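Local coordinates for protein major mite allergen Der p 23 (Dermatophagoides pteronyssinus, PDB 4ZCE) that is a major house dust mite allergen bound by IgE, a peritrophin-like protein that does not bind chitin in vitro, at residues F23-N28 with V32-P37. Residues are numbered along the deposited sequence; the frame is centred on the assembly and turned at random.
Sequences FYICSN and VHKDCP. With EDO (1,2-ethanediol), chain C.
The β-hairpin of the peritrophin-A domain joins F23 to K34 and I25 to V32 as antiparallel hydrogen-bonded pairs, with Y24 and H33 the non-hydrogen-bonded pair between them. Reciprocal N-H...O bonds of 2.8 to 3.0 Å establish this register, linking N and O of F23 with O and N of K34, and N and O of I25 with O and N of V32. On one face the Y24 and H33 rings form an offset stack, with planes only 8° apart and centroids separated by 4.2 Å. H33 CG and CD2 each lie 3.5 Å from Y24 CE2, while F23 O meets the imidazole edge in plane at CD2. H33 NE2 is hydrogen-bonded to D16 OD2, which would fix the ring's rotation, and F5 stacks on Y24. Across the sheet, chi1 of 60° places F23 CG between its backbone N and carbonyl carbon and brings the ring under K34: K34 CB lies 3.6 Å from the F23 ring centroid, 20° off the normal, a CH-π contact. K34 CG then meets I25 CD1 (3.6 Å). C36 SG approaches F23 obliquely, and W42 also stacks on that ring. This hairpin, completing a three-stranded antiparallel sheet and tied to the rest of the domain by disulfides C26-C7 and C36-C49, is characteristic of the CBM_14 fold.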
ATOM      1  N   PHE A  23       7.388   2.183   3.346  1.00  9.74           N
ATOM      2  CA  PHE A  23       7.687   0.903   3.977  1.00 12.45           C
ATOM      3  C   PHE A  23       8.652   0.115   3.108  1.00 11.06           C
ATOM      4  O   PHE A  23       9.006   0.539   2.008  1.00 11.46           O
ATOM      5  CB  PHE A  23       6.388   0.114   4.232  1.00 11.49           C
ATOM      6  CG  PHE A  23       5.585  -0.202   2.987  1.00 10.98           C
ATOM      7  CD1 PHE A  23       4.776   0.755   2.405  1.00 10.78           C
ATOM      8  CD2 PHE A  23       5.625  -1.465   2.409  1.00 11.30           C
ATOM      9  CE1 PHE A  23       4.029   0.460   1.270  1.00 11.51           C
ATOM     10  CE2 PHE A  23       4.855  -1.753   1.274  1.00 12.08           C
ATOM     11  CZ  PHE A  23       4.066  -0.792   0.723  1.00 10.01           C
ATOM     12  N   TYR A  24       9.089  -1.029   3.614  1.00 10.44           N
ATOM     13  CA  TYR A  24       9.990  -1.901   2.896  1.00 11.02           C
ATOM     14  C   TYR A  24       9.367  -3.279   2.713  1.00 11.57           C
ATOM     15  O   TYR A  24       8.745  -3.822   3.623  1.00 11.51           O
ATOM     16  CB  TYR A  24      11.323  -2.038   3.640  1.00  9.38           C
ATOM     17  CG  TYR A  24      12.139  -0.765   3.663  1.00 10.43           C
ATOM     18  CD1 TYR A  24      12.074   0.098   4.748  1.00 13.55           C
ATOM     19  CD2 TYR A  24      12.974  -0.429   2.606  1.00 13.26           C
ATOM     20  CE1 TYR A  24      12.829   1.270   4.785  1.00 13.03           C
ATOM     21  CE2 TYR A  24      13.733   0.732   2.636  1.00 14.30           C
ATOM     22  CZ  TYR A  24      13.648   1.581   3.725  1.00 12.59           C
ATOM     23  OH  TYR A  24      14.406   2.739   3.730  1.00 18.12           O
ATOM     24  N   ILE A  25       9.555  -3.845   1.533  1.00 12.34           N
ATOM     25  CA  ILE A  25       9.152  -5.218   1.280  1.00 11.71           C
ATOM     26  C   ILE A  25      10.410  -6.047   1.112  1.00 12.85           C
ATOM     27  O   ILE A  25      11.281  -5.708   0.298  1.00 13.65           O
ATOM     28  CB  ILE A  25       8.272  -5.350   0.016  1.00 11.87           C
ATOM     29  CG1 ILE A  25       7.065  -4.412   0.101  1.00 14.82           C
ATOM     30  CG2 ILE A  25       7.826  -6.793  -0.141  1.00 14.06           C
ATOM     31  CD1 ILE A  25       6.188  -4.405  -1.155  1.00 17.44           C
ATOM     32  N   CYS A  26      10.512  -7.110   1.907  1.00 11.96           N
ATOM     33  CA  CYS A  26      11.647  -8.021   1.845  1.00 13.41           C
ATOM     34  C   CYS A  26      11.262  -9.299   1.107  1.00 15.44           C
ATOM     35  O   CYS A  26      10.207  -9.883   1.356  1.00 17.22           O
ATOM     36  CB  CYS A  26      12.158  -8.355   3.248  1.00 14.61           C
ATOM     37  SG  CYS A  26      12.998  -6.950   4.058  1.00 15.31           S
ATOM     38  N   SER A  27      12.131  -9.699   0.186  1.00 16.91           N
ATOM     39  CA  SER A  27      11.995 -10.958  -0.530  1.00 20.96           C
ATOM     40  C   SER A  27      13.395 -11.569  -0.647  1.00 16.34           C
ATOM     41  O   SER A  27      14.307 -10.942  -1.203  1.00 20.82           O
ATOM     42  CB  SER A  27      11.386 -10.702  -1.907  1.00 24.64           C
ATOM     43  OG  SER A  27      11.234 -11.920  -2.614  1.00 32.29           O
ATOM     44  N   ASN A  28      13.549 -12.780  -0.112  1.00 20.43           N
ATOM     45  CA  ASN A  28      14.853 -13.437  -0.030  1.00 21.73           C
ATOM     46  C   ASN A  28      15.903 -12.500   0.565  1.00 20.74           C
ATOM     47  O   ASN A  28      17.021 -12.384   0.050  1.00 23.99           O
ATOM     48  CB  ASN A  28      15.300 -13.964  -1.399  1.00 26.31           C
ATOM     49  CG  ASN A  28      14.446 -15.120  -1.882  1.00 29.15           C
ATOM     50  OD1 ASN A  28      13.956 -15.906  -1.084  1.00 32.98           O
ATOM     51  ND2 ASN A  28      14.261 -15.230  -3.190  1.00 34.22           N
ATOM     52  N   VAL A  32      12.904  -3.777  -0.995  1.00 14.84           N
ATOM     53  CA  VAL A  32      12.424  -2.765  -1.923  1.00 14.01           C
ATOM     54  C   VAL A  32      11.659  -1.713  -1.132  1.00 14.04           C
ATOM     55  O   VAL A  32      10.799  -2.045  -0.334  1.00 17.10           O
ATOM     56  CB  VAL A  32      11.496  -3.403  -2.959  1.00 15.56           C
ATOM     57  CG1 VAL A  32      10.702  -2.352  -3.759  1.00 26.44           C
ATOM     58  CG2 VAL A  32      12.321  -4.314  -3.871  1.00 20.27           C
ATOM     59  N   HIS A  33      11.983  -0.447  -1.363  1.00 13.11           N
ATOM     60  CA  HIS A  33      11.353   0.677  -0.682  1.00 12.78           C
ATOM     61  C   HIS A  33      10.084   1.079  -1.435  1.00 15.97           C
ATOM     62  O   HIS A  33      10.118   1.291  -2.653  1.00 17.05           O
ATOM     63  CB  HIS A  33      12.341   1.846  -0.678  1.00 11.24           C
ATOM     64  CG  HIS A  33      12.112   2.838   0.405  1.00 12.68           C
ATOM     65  ND1 HIS A  33      12.846   4.002   0.499  1.00 16.87           N
ATOM     66  CD2 HIS A  33      11.253   2.852   1.450  1.00 14.15           C
ATOM     67  CE1 HIS A  33      12.452   4.686   1.553  1.00 17.28           C
ATOM     68  NE2 HIS A  33      11.483   4.012   2.148  1.00 13.98           N
ATOM     69  N   LYS A  34       8.969   1.183  -0.717  1.00 12.25           N
ATOM     70  CA  LYS A  34       7.659   1.456  -1.319  1.00 15.06           C
ATOM     71  C   LYS A  34       6.960   2.649  -0.681  1.00 11.48           C
ATOM     72  O   LYS A  34       7.232   3.007   0.466  1.00 11.47           O
ATOM     73  CB  LYS A  34       6.742   0.247  -1.160  1.00 11.33           C
ATOM     74  CG  LYS A  34       7.142  -0.979  -1.973  1.00 16.08           C
ATOM     75  CD  LYS A  34       7.128  -0.660  -3.447  1.00 25.36           C
ATOM     76  CE  LYS A  34       6.904  -1.903  -4.267  1.00 44.66           C
ATOM     77  NZ  LYS A  34       7.009  -1.614  -5.723  1.00 40.37           N
ATOM     78  N   ASP A  35       6.042   3.249  -1.445  1.00 12.05           N
ATOM     79  CA  ASP A  35       5.177   4.337  -0.974  1.00 13.01           C
ATOM     80  C   ASP A  35       3.767   3.847  -0.720  1.00 12.15           C
ATOM     81  O   ASP A  35       3.233   3.064  -1.493  1.00 15.86           O
ATOM     82  CB  ASP A  35       5.077   5.426  -2.039  1.00 15.42           C
ATOM     83  CG  ASP A  35       6.410   6.060  -2.346  1.00 24.51           C
ATOM     84  OD1 ASP A  35       6.979   6.686  -1.440  1.00 21.06           O
ATOM     85  OD2 ASP A  35       6.873   5.951  -3.500  1.00 37.66           O
ATOM     86  N   CYS A  36       3.152   4.329   0.354  1.00 10.36           N
ATOM     87  CA  CYS A  36       1.720   4.150   0.534  1.00 11.25           C
ATOM     88  C   CYS A  36       0.986   5.103  -0.395  1.00 10.98           C
ATOM     89  O   CYS A  36       1.483   6.188  -0.695  1.00 13.96           O
ATOM     90  CB  CYS A  36       1.303   4.446   1.969  1.00  9.32           C
ATOM     91  SG  CYS A  36       1.725   3.127   3.141  1.00 14.63           S
ATOM     92  N   PRO A  37      -0.241   4.741  -0.800  1.00  9.67           N
ATOM     93  CA  PRO A  37      -1.004   5.561  -1.750  1.00  9.59           C
ATOM     94  C   PRO A  37      -1.820   6.665  -1.073  1.00 12.17           C
ATOM     95  O   PRO A  37      -2.151   6.562   0.103  1.00 11.75           O
ATOM     96  CB  PRO A  37      -1.960   4.547  -2.369  1.00 11.94           C
ATOM     97  CG  PRO A  37      -2.205   3.585  -1.250  1.00 12.61           C
ATOM     98  CD  PRO A  37      -0.897   3.448  -0.546  1.00 10.21           C
TER
HETATM   99  C1  EDO C 101      10.210   5.479  -1.918  1.00 38.73           C
HETATM  100  O1  EDO C 101      11.340   6.116  -1.348  1.00 39.72           O
HETATM  101  C2  EDO C 101       9.859   6.402  -3.049  1.00 42.75           C
HETATM  102  O2  EDO C 101       9.614   5.566  -4.156  1.00 48.35           O